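Local atomic coordinates of UDP-N-acetylenolpyruvoylglucosamine reductase (Listeria monocytogenes, PDB entry 3TX1), a protein that probably reduces UDP-N-acetylenolpyruvoylglucosamine to UDP-N-acetylmuramate with NADPH and a bound FAD, a step in building the peptidoglycan cell wall. Residues N89-D94 with D291-I296; Y298-V303 with L311-K316. All coordinates share one frame; numbering follows the deposited sequence.

Both contacts draw on one helix, 289-307: its first turns make contact 1 with strand 90-92, and its later turns make contact 2 with the chain that follows it. Contact 1 bridges 196 intervening residues and joins the FAD-binding part of the chain to the C-terminal part, whereas contact 2 is local, its segments separated by only seven residues, and opens after contact 1 has closed. Their centres lie about 11 Å apart, and they meet where strands 90-92 and 316-318 pair in parallel, with probable backbone hydrogen bonds from I91 N to K316 O and from K316 N to N89 O. Leaving the helix, the chain passes E314, a predicted active-site residue, before reaching the strand beside the cofactor.

Contact 1: N89-D94 with D291-I296; sequences NLIIKD and DYMNLI. With FAD (flavin-adenine dinucleotide), chain B.
Y292, the first residue of 291-296 to touch the strand, lies against the end of I91: Y292 CD2 is 3.7 Å from I91 CD1, the two side chains crossing at about a right angle and the methyl approaching the ring obliquely. The phenol oxygen is engaged elsewhere, by the backbone carbonyl of I281. One residue on, M293 runs past I91 in the opposite direction, and its bent chain leaves M293 SD 3.8 Å from I91 CG2. A turn after Y292, I296 meets I91 tip to tip, CD1 to CD1 at 3.6 Å. These contacts hold for one of the two conformers deposited for I91; in it CG1 lies opposite the carbonyl carbon (chi1 -60°) and the chain continues extended, bringing CD1 against both Y292 and I296 while CG2 stays with M293. The contact is wholly apolar across the segments, and the axes of strand 90-92 and the helix segment 291-296 approach to 9.6 Å, their N-to-C directions 119° apart. At the start of the strand segment, N89 N donates to FAD O2A over 2.8 Å. This is helix-on-strand packing between the FAD-binding and C-terminal parts of a MurB flavoenzyme, with the same strand segment bordering the cofactor's pyrophosphate.

Contact 2: Y298-V303 with L311-K316; sequences YVQQTV and LETEVK. With SO4 (sulfate ion), chain E.
Q300 reaches from the helix to the backbone of L311, its NE2 donating to L311 O over 2.8 Å. The N-H...O angle of 167° makes the bond nearly straight, and the acceptor, 7° out of the Q300 amide plane, lies essentially within that plane. Q300 sets off with CG opposite its own carbonyl carbon (chi1 -76°) and then runs extended, which carries the amide across to the loop. A water joins the same two residues by their backbones, donating to Q300 O at 2.9 Å and accepting from L311 N at 2.8 Å. L311 turns its CD1 branch to the helix. L311 CD1 lies 3.8 Å from V303 CG2, the two side chains crossing at about a right angle, and more loosely 4.2 Å from V299 CG1; L257 and I258 of helix 254-260 also touch L311. Farther along, beyond the predicted active-site residue E314, K316 NZ donates to a sulfate, probably from the crystallisation liquor. Buried L311 therefore has both backbone polar groups hydrogen-bonded, N to the water and O to the Q300 amide, while its side chain packs on V299 and V303, so the contact pairs polar backbone bonds with apolar packing.

Contact 1: N89-D94 with D291-I296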
loop_
_atom_site.group_PDB
_atom_site.type_symbol
_atom_site.label_atom_id
_atom_site.label_comp_id
_atom_site.label_asym_id
_atom_site.label_seq_id
_atom_site.Cartn_x
_atom_site.Cartn_y
_atom_site.Cartn_z
ATOM N N ASN A 89 1.824 0.971 3.218
ATOM C CA ASN A 89 2.352 2.273 2.810
ATOM C C ASN A 89 1.577 3.460 3.398
ATOM O O ASN A 89 1.457 4.514 2.767
ATOM C CB ASN A 89 2.368 2.422 1.314
ATOM C CG ASN A 89 3.207 3.596 0.884
ATOM O OD1 ASN A 89 4.067 4.021 1.646
ATOM N ND2 ASN A 89 2.993 4.116 -0.343
ATOM N N LEU A 90 1.025 3.273 4.596
ATOM C CA LEU A 90 0.391 4.371 5.302
ATOM C C LEU A 90 0.361 4.176 6.816
ATOM O O LEU A 90 0.529 3.015 7.348
ATOM C CB LEU A 90 -0.980 4.724 4.728
ATOM C CG LEU A 90 -2.137 3.745 4.820
ATOM C CD1 LEU A 90 -2.536 3.549 6.271
ATOM C CD2 LEU A 90 -3.315 4.297 4.030
ATOM N N ILE A 91 0.278 5.378 7.388
ATOM C CA ILE A 91 0.145 5.676 8.765
ATOM C C ILE A 91 -1.129 6.484 8.856
ATOM O O ILE A 91 -1.374 7.445 8.130
ATOM C CB ILE A 91 1.343 6.482 9.286
ATOM C CG1 ILE A 91 2.624 5.669 9.084
ATOM C CG2 ILE A 91 1.144 6.865 10.754
ATOM C CD1 ILE A 91 3.881 6.449 9.378
ATOM N N ILE A 92 -1.932 5.968 9.754
ATOM C CA ILE A 92 -3.263 6.391 10.232
ATOM C C ILE A 92 -3.157 6.874 11.660
ATOM O O ILE A 92 -2.969 6.060 12.560
ATOM C CB ILE A 92 -4.317 5.265 10.289
ATOM C CG1 ILE A 92 -4.540 4.608 8.933
ATOM C CG2 ILE A 92 -5.646 5.835 10.768
ATOM C CD1 ILE A 92 -4.928 3.154 9.073
ATOM N N LYS A 93 -3.354 8.176 11.868
ATOM C CA LYS A 93 -3.271 8.802 13.200
ATOM C C LYS A 93 -4.208 8.146 14.180
ATOM O O LYS A 93 -5.181 7.556 13.780
ATOM C CB LYS A 93 -3.567 10.293 13.102
ATOM C CG LYS A 93 -2.654 10.969 12.092
ATOM C CD LYS A 93 -2.806 12.483 12.053
ATOM C CE LYS A 93 -1.720 13.082 11.159
ATOM N NZ LYS A 93 -1.759 14.569 11.167
ATOM N N ASP A 94 -3.899 8.232 15.464
ATOM C CA ASP A 94 -4.733 7.636 16.513
ATOM C C ASP A 94 -6.118 8.326 16.665
ATOM O O ASP A 94 -7.076 7.709 17.160
ATOM C CB ASP A 94 -3.941 7.541 17.830
ATOM C CG ASP A 94 -2.647 6.707 17.684
ATOM O OD1 ASP A 94 -2.688 5.586 17.137
ATOM O OD2 ASP A 94 -1.575 7.154 18.119
ATOM N N ASP A 291 3.675 7.555 17.936
ATOM C CA ASP A 291 5.120 7.259 17.925
ATOM C C ASP A 291 5.693 7.437 16.550
ATOM O O ASP A 291 6.745 8.052 16.402
ATOM C CB ASP A 291 5.435 5.846 18.372
ATOM C CG ASP A 291 5.080 5.587 19.807
ATOM O OD1 ASP A 291 5.241 6.498 20.665
ATOM O OD2 ASP A 291 4.635 4.450 20.063
ATOM N N TYR A 292 5.029 6.887 15.536
ATOM C CA TYR A 292 5.524 7.068 14.159
ATOM C C TYR A 292 5.636 8.536 13.742
ATOM O O TYR A 292 6.714 8.951 13.303
ATOM C CB TYR A 292 4.711 6.274 13.147
ATOM C CG TYR A 292 5.227 4.859 12.927
ATOM C CD1 TYR A 292 4.932 3.819 13.826
ATOM C CD2 TYR A 292 6.009 4.549 11.798
ATOM C CE1 TYR A 292 5.403 2.523 13.622
ATOM C CE2 TYR A 292 6.488 3.257 11.597
ATOM C CZ TYR A 292 6.174 2.243 12.517
ATOM O OH TYR A 292 6.651 0.942 12.290
ATOM N N MET A 293 4.551 9.312 13.932
ATOM C CA MET A 293 4.492 10.725 13.548
ATOM C C MET A 293 5.548 11.497 14.289
ATOM O O MET A 293 6.098 12.472 13.773
ATOM C CB MET A 293 3.126 11.376 13.872
ATOM C CG MET A 293 1.860 10.896 13.147
ATOM S SD MET A 293 2.029 10.504 11.364
ATOM C CE MET A 293 2.863 11.916 10.619
ATOM N N ASN A 294 5.790 11.097 15.532
ATOM C CA ASN A 294 6.755 11.777 16.341
ATOM C C ASN A 294 8.172 11.465 15.885
ATOM O O ASN A 294 9.014 12.347 15.767
ATOM C CB ASN A 294 6.511 11.472 17.828
ATOM C CG ASN A 294 5.436 12.390 18.468
ATOM O OD1 ASN A 294 4.728 11.997 19.396
ATOM N ND2 ASN A 294 5.319 13.627 17.961
ATOM N N LEU A 295 8.448 10.217 15.565
ATOM C CA LEU A 295 9.770 9.905 15.082
ATOM C C LEU A 295 9.982 10.490 13.671
ATOM O O LEU A 295 11.043 11.069 13.378
ATOM C CB LEU A 295 10.021 8.404 15.140
ATOM C CG LEU A 295 11.426 7.904 14.881
ATOM C CD1 LEU A 295 12.422 8.819 15.586
ATOM C CD2 LEU A 295 11.520 6.457 15.365
ATOM N N ILE A 296 8.964 10.404 12.825
ATOM C CA ILE A 296 9.090 10.974 11.512
ATOM C C ILE A 296 9.430 12.453 11.626
ATOM O O ILE A 296 10.378 12.923 11.006
ATOM C CB ILE A 296 7.812 10.807 10.697
ATOM C CG1 ILE A 296 7.605 9.332 10.314
ATOM C CG2 ILE A 296 7.870 11.668 9.437
ATOM C CD1 ILE A 296 6.336 9.109 9.472
HETATM P PA FAD B . -2.057 0.847 1.603
HETATM O O1A FAD B . -3.199 0.161 2.274
HETATM O O2A FAD B . -0.819 1.168 2.390
HETATM O O5B FAD B . -2.551 2.258 1.038
HETATM C C5B FAD B . -1.729 2.724 -0.027
HETATM C C4B FAD B . -2.425 3.772 -0.869
HETATM O O4B FAD B . -3.156 3.160 -1.919
HETATM C C3B FAD B . -3.412 4.663 -0.148
HETATM O O3B FAD B . -3.466 5.900 -0.900
HETATM C C2B FAD B . -4.709 3.883 -0.358
HETATM O O2B FAD B . -5.956 4.588 -0.212
HETATM C C1B FAD B . -4.539 3.470 -1.790
HETATM N N9A FAD B . -5.243 2.225 -2.039
HETATM C C8A FAD B . -5.107 1.056 -1.394
HETATM N N7A FAD B . -5.885 0.121 -2.008
HETATM C C5A FAD B . -6.519 0.679 -3.063
HETATM C C6A FAD B . -7.506 0.295 -4.107
HETATM N N6A FAD B . -8.039 -0.955 -4.207
HETATM N N1A FAD B . -7.871 1.248 -4.990
HETATM C C2A FAD B . -7.389 2.483 -4.955
HETATM N N3A FAD B . -6.531 2.920 -4.032
HETATM C C4A FAD B . -6.072 2.081 -3.077
HETATM N N1 FAD B . 6.685 -0.059 -2.359
HETATM C C2 FAD B . 7.372 -0.143 -3.525
HETATM O O2 FAD B . 6.943 0.445 -4.530
HETATM N N3 FAD B . 8.492 -0.862 -3.687
HETATM C C4 FAD B . 9.069 -1.542 -2.706
HETATM O O4 FAD B . 10.137 -2.171 -2.885
HETATM C C4X FAD B . 8.380 -1.497 -1.408
HETATM N N5 FAD B . 8.885 -2.158 -0.370
HETATM C C5X FAD B . 8.298 -2.148 0.835
HETATM C C6 FAD B . 8.879 -2.880 1.860
HETATM C C7 FAD B . 8.298 -2.920 3.099
HETATM C C7M FAD B . 8.949 -3.706 4.207
HETATM C C8 FAD B . 7.036 -2.170 3.287
HETATM C C8M FAD B . 6.348 -2.154 4.604
HETATM C C9 FAD B . 6.462 -1.451 2.273
HETATM C C9A FAD B . 7.058 -1.406 1.036
HETATM N N10 FAD B . 6.478 -0.689 -0.039
HETATM C C10 FAD B . 7.135 -0.716 -1.283
HETATM C "C1'" FAD B . 5.242 0.089 0.164
HETATM C "C2'" FAD B . 4.007 -0.731 -0.132
HETATM O "O2'" FAD B . 4.325 -2.120 -0.127
HETATM C "C3'" FAD B . 3.443 -0.403 -1.502
HETATM O "O3'" FAD B . 3.241 1.004 -1.529
HETATM C "C4'" FAD B . 2.119 -1.134 -1.704
HETATM O "O4'" FAD B . 1.811 -1.283 -3.098
HETATM C "C5'" FAD B . 0.971 -0.497 -0.942
HETATM O "O5'" FAD B . -0.005 -1.495 -0.762
HETATM P P FAD B . -1.182 -1.411 0.289
HETATM O O1P FAD B . -2.219 -2.339 -0.233
HETATM O O2P FAD B . -0.523 -1.675 1.599
HETATM O O3P FAD B . -1.653 0.082 0.266
#

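Contact 2: Y298-V303 with L311-K316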
loop_
_atom_site.group_PDB
_atom_site.type_symbol
_atom_site.label_atom_id
_atom_site.label_comp_id
_atom_site.label_asym_id
_atom_site.label_seq_id
_atom_site.Cartn_x
_atom_site.Cartn_y
_atom_site.Cartn_z
ATOM N N TYR A 298 10.775 14.161 14.083
ATOM C CA TYR A 298 12.047 14.426 14.693
ATOM C C TYR A 298 13.210 14.162 13.711
ATOM O O TYR A 298 14.214 14.888 13.690
ATOM C CB TYR A 298 12.147 13.623 15.971
ATOM C CG TYR A 298 13.411 13.781 16.738
ATOM C CD1 TYR A 298 13.546 14.775 17.729
ATOM C CD2 TYR A 298 14.469 12.886 16.535
ATOM C CE1 TYR A 298 14.717 14.883 18.483
ATOM C CE2 TYR A 298 15.648 12.997 17.266
ATOM C CZ TYR A 298 15.764 13.983 18.218
ATOM O OH TYR A 298 16.951 14.036 18.884
ATOM N N VAL A 299 13.049 13.144 12.878
ATOM C CA VAL A 299 14.030 12.839 11.867
ATOM C C VAL A 299 14.054 13.966 10.852
ATOM O O VAL A 299 15.108 14.541 10.584
ATOM C CB VAL A 299 13.708 11.520 11.155
ATOM C CG1 VAL A 299 14.434 11.429 9.822
ATOM C CG2 VAL A 299 14.011 10.326 12.051
ATOM N N GLN A 300 12.892 14.295 10.302
ATOM C CA GLN A 300 12.786 15.392 9.363
ATOM C C GLN A 300 13.447 16.605 9.951
ATOM O O GLN A 300 14.236 17.278 9.300
ATOM C CB GLN A 300 11.330 15.732 9.146
ATOM C CG GLN A 300 10.592 14.755 8.260
ATOM C CD GLN A 300 9.172 15.192 7.952
ATOM O OE1 GLN A 300 8.351 15.371 8.851
ATOM N NE2 GLN A 300 8.863 15.314 6.669
ATOM N N GLN A 301 13.136 16.898 11.198
ATOM C CA GLN A 301 13.696 18.098 11.801
ATOM C C GLN A 301 15.203 18.048 12.007
ATOM O O GLN A 301 15.869 19.039 11.803
ATOM C CB GLN A 301 12.992 18.436 13.116
ATOM C CG GLN A 301 13.485 19.737 13.695
ATOM C CD GLN A 301 13.298 20.895 12.736
ATOM O OE1 GLN A 301 12.458 20.845 11.815
ATOM N NE2 GLN A 301 14.083 21.951 12.938
ATOM N N THR A 302 15.733 16.902 12.417
ATOM C CA THR A 302 17.150 16.778 12.697
ATOM C C THR A 302 17.929 16.815 11.385
ATOM O O THR A 302 18.998 17.413 11.261
ATOM C CB THR A 302 17.382 15.448 13.395
ATOM O OG1 THR A 302 16.577 15.408 14.572
ATOM C CG2 THR A 302 18.800 15.277 13.799
ATOM N N VAL A 303 17.384 16.178 10.371
ATOM C CA VAL A 303 18.081 16.178 9.116
ATOM C C VAL A 303 18.191 17.557 8.528
ATOM O O VAL A 303 19.234 17.895 7.975
ATOM C CB VAL A 303 17.475 15.208 8.104
ATOM C CG1 VAL A 303 18.136 15.395 6.758
ATOM C CG2 VAL A 303 17.684 13.805 8.623
ATOM N N LEU A 311 13.319 16.172 3.958
ATOM C CA LEU A 311 12.895 14.805 3.710
ATOM C C LEU A 311 11.391 14.812 3.631
ATOM O O LEU A 311 10.720 15.234 4.557
ATOM C CB LEU A 311 13.394 13.844 4.780
ATOM C CG LEU A 311 14.873 13.491 4.718
ATOM C CD1 LEU A 311 15.264 12.730 5.965
ATOM C CD2 LEU A 311 15.203 12.687 3.470
ATOM N N GLU A 312 10.855 14.397 2.501
ATOM C CA GLU A 312 9.417 14.379 2.350
ATOM C C GLU A 312 8.950 12.960 2.430
ATOM O O GLU A 312 9.617 12.044 1.919
ATOM C CB GLU A 312 9.034 15.104 1.077
ATOM C CG GLU A 312 9.540 16.537 1.211
ATOM C CD GLU A 312 9.261 17.455 0.037
ATOM O OE1 GLU A 312 8.907 16.943 -1.073
ATOM O OE2 GLU A 312 9.420 18.700 0.246
ATOM N N THR A 313 7.855 12.747 3.135
ATOM C CA THR A 313 7.400 11.386 3.326
ATOM C C THR A 313 6.940 10.728 2.011
ATOM O O THR A 313 6.364 11.379 1.138
ATOM C CB THR A 313 6.254 11.320 4.346
ATOM O OG1 THR A 313 5.235 12.225 3.946
ATOM C CG2 THR A 313 6.706 11.722 5.717
ATOM N N GLU A 314 7.258 9.457 1.849
ATOM C CA GLU A 314 6.750 8.676 0.748
ATOM C C GLU A 314 5.460 8.063 1.286
ATOM O O GLU A 314 4.408 8.207 0.679
ATOM C CB GLU A 314 7.790 7.635 0.288
ATOM C CG GLU A 314 7.285 6.304 -0.301
ATOM C CD GLU A 314 6.610 6.383 -1.676
ATOM O OE1 GLU A 314 6.640 5.369 -2.434
ATOM O OE2 GLU A 314 6.035 7.435 -2.017
ATOM N N VAL A 315 5.539 7.432 2.450
ATOM C CA VAL A 315 4.395 6.840 3.129
ATOM C C VAL A 315 3.216 7.841 3.317
ATOM O O VAL A 315 3.437 9.031 3.620
ATOM C CB VAL A 315 4.871 6.332 4.498
ATOM C CG1 VAL A 315 5.209 7.508 5.421
ATOM C CG2 VAL A 315 3.816 5.467 5.151
ATOM N N LYS A 316 1.975 7.371 3.149
ATOM C CA LYS A 316 0.776 8.246 3.267
ATOM C C LYS A 316 0.419 8.454 4.707
ATOM O O LYS A 316 0.498 7.504 5.500
ATOM C CB LYS A 316 -0.487 7.634 2.628
ATOM C CG LYS A 316 -0.397 7.226 1.181
ATOM C CD LYS A 316 -0.171 8.419 0.285
ATOM C CE LYS A 316 0.038 7.911 -1.139
ATOM N NZ LYS A 316 0.308 9.019 -2.103
HETATM S S SO4 E . -3.152 10.061 -3.217
HETATM O O1 SO4 E . -4.170 9.843 -4.277
HETATM O O2 SO4 E . -1.814 9.684 -3.734
HETATM O O3 SO4 E . -3.168 11.484 -2.803
HETATM O O4 SO4 E . -3.463 9.239 -2.023
HETATM O O HOH W 1 14.448 16.950 6.404
#